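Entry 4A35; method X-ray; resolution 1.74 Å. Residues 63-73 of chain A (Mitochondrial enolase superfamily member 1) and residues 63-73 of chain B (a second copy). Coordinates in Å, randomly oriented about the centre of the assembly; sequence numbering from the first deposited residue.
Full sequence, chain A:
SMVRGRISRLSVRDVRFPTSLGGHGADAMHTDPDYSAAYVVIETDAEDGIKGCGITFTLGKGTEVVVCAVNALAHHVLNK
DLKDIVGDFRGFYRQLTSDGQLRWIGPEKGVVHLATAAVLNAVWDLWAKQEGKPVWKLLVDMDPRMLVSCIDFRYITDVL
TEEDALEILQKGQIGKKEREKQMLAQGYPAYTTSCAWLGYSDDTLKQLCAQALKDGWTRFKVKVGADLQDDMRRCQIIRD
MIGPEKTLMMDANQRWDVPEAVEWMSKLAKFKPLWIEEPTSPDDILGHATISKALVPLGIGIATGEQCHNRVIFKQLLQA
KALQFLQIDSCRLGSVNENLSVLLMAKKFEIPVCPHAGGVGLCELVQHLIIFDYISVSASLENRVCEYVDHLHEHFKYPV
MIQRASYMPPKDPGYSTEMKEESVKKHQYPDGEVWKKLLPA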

# COMPACT_ATOMS: atom_id res chain seq x y z
N THR A 63 -13.24 -4.91 6.93
CA THR A 63 -13.65 -3.70 7.65
C THR A 63 -13.16 -3.78 9.11
O THR A 63 -12.73 -2.76 9.65
CB THR A 63 -15.20 -3.49 7.62
OG1 THR A 63 -15.66 -3.47 6.24
CG2 THR A 63 -15.58 -2.15 8.26
N GLU A 64 -13.21 -4.99 9.72
CA GLU A 64 -12.74 -5.20 11.11
C GLU A 64 -11.21 -4.86 11.22
O GLU A 64 -10.75 -4.43 12.28
CB GLU A 64 -13.08 -6.62 11.59
CG GLU A 64 -12.17 -7.74 11.08
CD GLU A 64 -12.37 -8.23 9.65
OE1 GLU A 64 -13.08 -7.56 8.87
OE2 GLU A 64 -11.68 -9.21 9.28
N VAL A 65 -10.41 -5.10 10.14
CA VAL A 65 -8.97 -4.79 10.14
C VAL A 65 -8.76 -3.25 10.19
O VAL A 65 -7.89 -2.72 10.93
CB VAL A 65 -8.25 -5.48 8.94
CG1 VAL A 65 -6.75 -5.22 9.01
CG2 VAL A 65 -8.54 -6.99 8.89
N VAL A 66 -9.56 -2.53 9.39
CA VAL A 66 -9.58 -1.05 9.36
C VAL A 66 -9.97 -0.52 10.78
O VAL A 66 -9.29 0.37 11.32
CB VAL A 66 -10.50 -0.51 8.23
CG1 VAL A 66 -10.58 1.01 8.29
CG2 VAL A 66 -10.01 -0.98 6.85
N VAL A 67 -11.06 -1.06 11.37
CA VAL A 67 -11.50 -0.71 12.73
C VAL A 67 -10.30 -0.87 13.70
O VAL A 67 -10.01 0.03 14.47
CB VAL A 67 -12.76 -1.54 13.16
CG1 VAL A 67 -13.02 -1.40 14.67
CG2 VAL A 67 -13.98 -1.08 12.36
N CYS A 68 -9.57 -2.00 13.61
CA CYS A 68 -8.38 -2.25 14.44
C CYS A 68 -7.33 -1.12 14.30
O CYS A 68 -6.76 -0.64 15.29
CB CYS A 68 -7.76 -3.59 14.06
SG CYS A 68 -6.56 -4.18 15.27
N ALA A 69 -7.10 -0.71 13.05
CA ALA A 69 -6.10 0.32 12.76
C ALA A 69 -6.60 1.70 13.23
O ALA A 69 -5.76 2.50 13.70
CB ALA A 69 -5.78 0.32 11.27
N VAL A 70 -7.93 1.96 13.18
CA VAL A 70 -8.48 3.22 13.73
C VAL A 70 -8.15 3.23 15.27
O VAL A 70 -7.65 4.23 15.79
CB VAL A 70 -9.99 3.44 13.45
CG1 VAL A 70 -10.52 4.65 14.28
CG2 VAL A 70 -10.22 3.67 11.94
N ASN A 71 -8.40 2.10 15.97
CA ASN A 71 -8.07 1.96 17.40
C ASN A 71 -6.57 2.21 17.67
O ASN A 71 -6.25 2.85 18.69
CB ASN A 71 -8.53 0.59 17.95
CG ASN A 71 -10.05 0.56 18.09
OD1 ASN A 71 -10.67 1.59 18.41
ND2 ASN A 71 -10.69 -0.59 17.88
N ALA A 72 -5.66 1.77 16.75
CA ALA A 72 -4.21 2.02 16.89
C ALA A 72 -3.89 3.50 16.74
O ALA A 72 -2.92 3.98 17.35
CB ALA A 72 -3.43 1.19 15.85
N LEU A 73 -4.67 4.24 15.94
CA LEU A 73 -4.38 5.66 15.74
C LEU A 73 -5.03 6.56 16.77
O LEU A 73 -4.62 7.72 16.91
CB LEU A 73 -4.89 6.09 14.35
CG LEU A 73 -4.08 5.57 13.15
CD1 LEU A 73 -4.90 5.67 11.86
CD2 LEU A 73 -2.73 6.27 13.06
N THR B 63 1.28 -4.31 15.07
CA THR B 63 1.37 -5.76 14.95
C THR B 63 -0.02 -6.38 15.15
O THR B 63 -0.36 -7.33 14.45
CB THR B 63 2.39 -6.38 15.96
OG1 THR B 63 3.69 -5.76 15.80
CG2 THR B 63 2.56 -7.89 15.71
N GLU B 64 -0.82 -5.82 16.10
CA GLU B 64 -2.18 -6.31 16.37
C GLU B 64 -3.09 -6.15 15.09
O GLU B 64 -4.01 -6.95 14.89
CB GLU B 64 -2.78 -5.61 17.61
CG GLU B 64 -3.29 -4.18 17.38
CD GLU B 64 -2.27 -3.06 17.30
OE1 GLU B 64 -1.06 -3.34 17.16
OE2 GLU B 64 -2.71 -1.88 17.22
N VAL B 65 -2.84 -5.11 14.25
CA VAL B 65 -3.61 -4.90 13.01
C VAL B 65 -3.29 -6.04 12.00
O VAL B 65 -4.19 -6.60 11.31
CB VAL B 65 -3.36 -3.47 12.44
CG1 VAL B 65 -4.23 -3.24 11.20
CG2 VAL B 65 -3.61 -2.38 13.49
N VAL B 66 -2.00 -6.38 11.89
CA VAL B 66 -1.51 -7.50 11.05
C VAL B 66 -2.15 -8.82 11.54
O VAL B 66 -2.69 -9.60 10.73
CB VAL B 66 0.05 -7.55 11.01
CG1 VAL B 66 0.52 -8.76 10.23
CG2 VAL B 66 0.63 -6.25 10.42
N VAL B 67 -2.10 -9.09 12.88
CA VAL B 67 -2.74 -10.26 13.49
C VAL B 67 -4.23 -10.32 13.05
O VAL B 67 -4.69 -11.37 12.59
CB VAL B 67 -2.56 -10.27 15.04
CG1 VAL B 67 -3.47 -11.32 15.70
CG2 VAL B 67 -1.09 -10.54 15.40
N CYS B 68 -4.95 -9.19 13.11
CA CYS B 68 -6.34 -9.11 12.67
C CYS B 68 -6.52 -9.56 11.21
O CYS B 68 -7.45 -10.31 10.87
CB CYS B 68 -6.85 -7.68 12.85
SG CYS B 68 -8.65 -7.55 12.73
N ALA B 69 -5.61 -9.09 10.35
CA ALA B 69 -5.68 -9.40 8.92
C ALA B 69 -5.30 -10.87 8.67
O ALA B 69 -5.90 -11.49 7.77
CB ALA B 69 -4.76 -8.45 8.14
N VAL B 70 -4.38 -11.45 9.49
CA VAL B 70 -4.07 -12.89 9.38
C VAL B 70 -5.40 -13.67 9.68
O VAL B 70 -5.78 -14.58 8.93
CB VAL B 70 -2.89 -13.37 10.27
CG1 VAL B 70 -2.81 -14.93 10.27
CG2 VAL B 70 -1.56 -12.75 9.76
N ASN B 71 -6.12 -13.29 10.76
CA ASN B 71 -7.42 -13.90 11.11
C ASN B 71 -8.44 -13.78 9.96
O ASN B 71 -9.18 -14.75 9.73
CB ASN B 71 -7.97 -13.31 12.44
CG ASN B 71 -7.17 -13.84 13.62
OD1 ASN B 71 -6.72 -15.00 13.61
ND2 ASN B 71 -6.99 -13.04 14.68
N ALA B 72 -8.44 -12.64 9.21
CA ALA B 72 -9.33 -12.46 8.04
C ALA B 72 -8.96 -13.40 6.91
O ALA B 72 -9.84 -13.82 6.14
CB ALA B 72 -9.28 -10.99 7.57
N LEU B 73 -7.67 -13.75 6.78
CA LEU B 73 -7.26 -14.63 5.69
C LEU B 73 -7.35 -16.11 6.02
O LEU B 73 -7.33 -16.94 5.11
CB LEU B 73 -5.79 -14.33 5.31
CG LEU B 73 -5.55 -13.00 4.58
CD1 LEU B 73 -4.07 -12.59 4.66
CD2 LEU B 73 -6.07 -13.06 3.15
O HOH W 1 -10.14 -10.50 11.20
O HOH W 2 -5.45 -1.52 17.51

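This is a close-packed, antiparallel pairing of two identical helices across an exact two-fold axis, held by small apolar side chains and framed by two bridging waters, with no direct hydrogen bond between the stretches. The helix axes run at 172° and approach to 8.9 Å, and together the two sides bury 428 Å². Within each helix, i to i+4 hydrogen bonds such as A69(A) N to V65(A) O at 3.0 Å run along the backbone; between the helices the contact is mainly apolar packing.

The CA-to-CB bonds of V65(A), C68(A) and A72(A) point toward the partner, that of A69(A) sideways, and those of V66(A) and V70(A) away; chain B matches. The CA atoms of V65(A) and C68(B) lie 5.7 Å apart.

V65(A) and V65(B) are the knobs. The side chain of V65(A), chi1 in the t well, enters a hole formed by V65(B), C68(B), A69(B) and A72(B). Near the axis the two valines touch, CG1 of V65(A) to CG1 of V65(B) at 3.9 Å. CG2 of V65(A) reaches CA of A69(B) at 3.7 Å; an alanine there leaves the helix backbone accessible to the knob. The cysteine acts as an apolar filler: SG of C68(B) lies 3.8 Å from CA of V65(A), while SG of C68(A) and SG of C68(B) lie 4.7 Å apart, too far for a disulfide.

Polarity is kept to the margin. E64(A) leaves its helix sideways, but its end bends nearer, placing OE2 3.4 Å from CB of A72(B). A water donates to OE2 of E64(A) at 2.8 Å and to O of C68(B) at 2.7 Å, linking carboxylate to backbone carbonyl, two acceptors that could not bond directly. The two-fold repeats this bridge between E64(B) and C68(A).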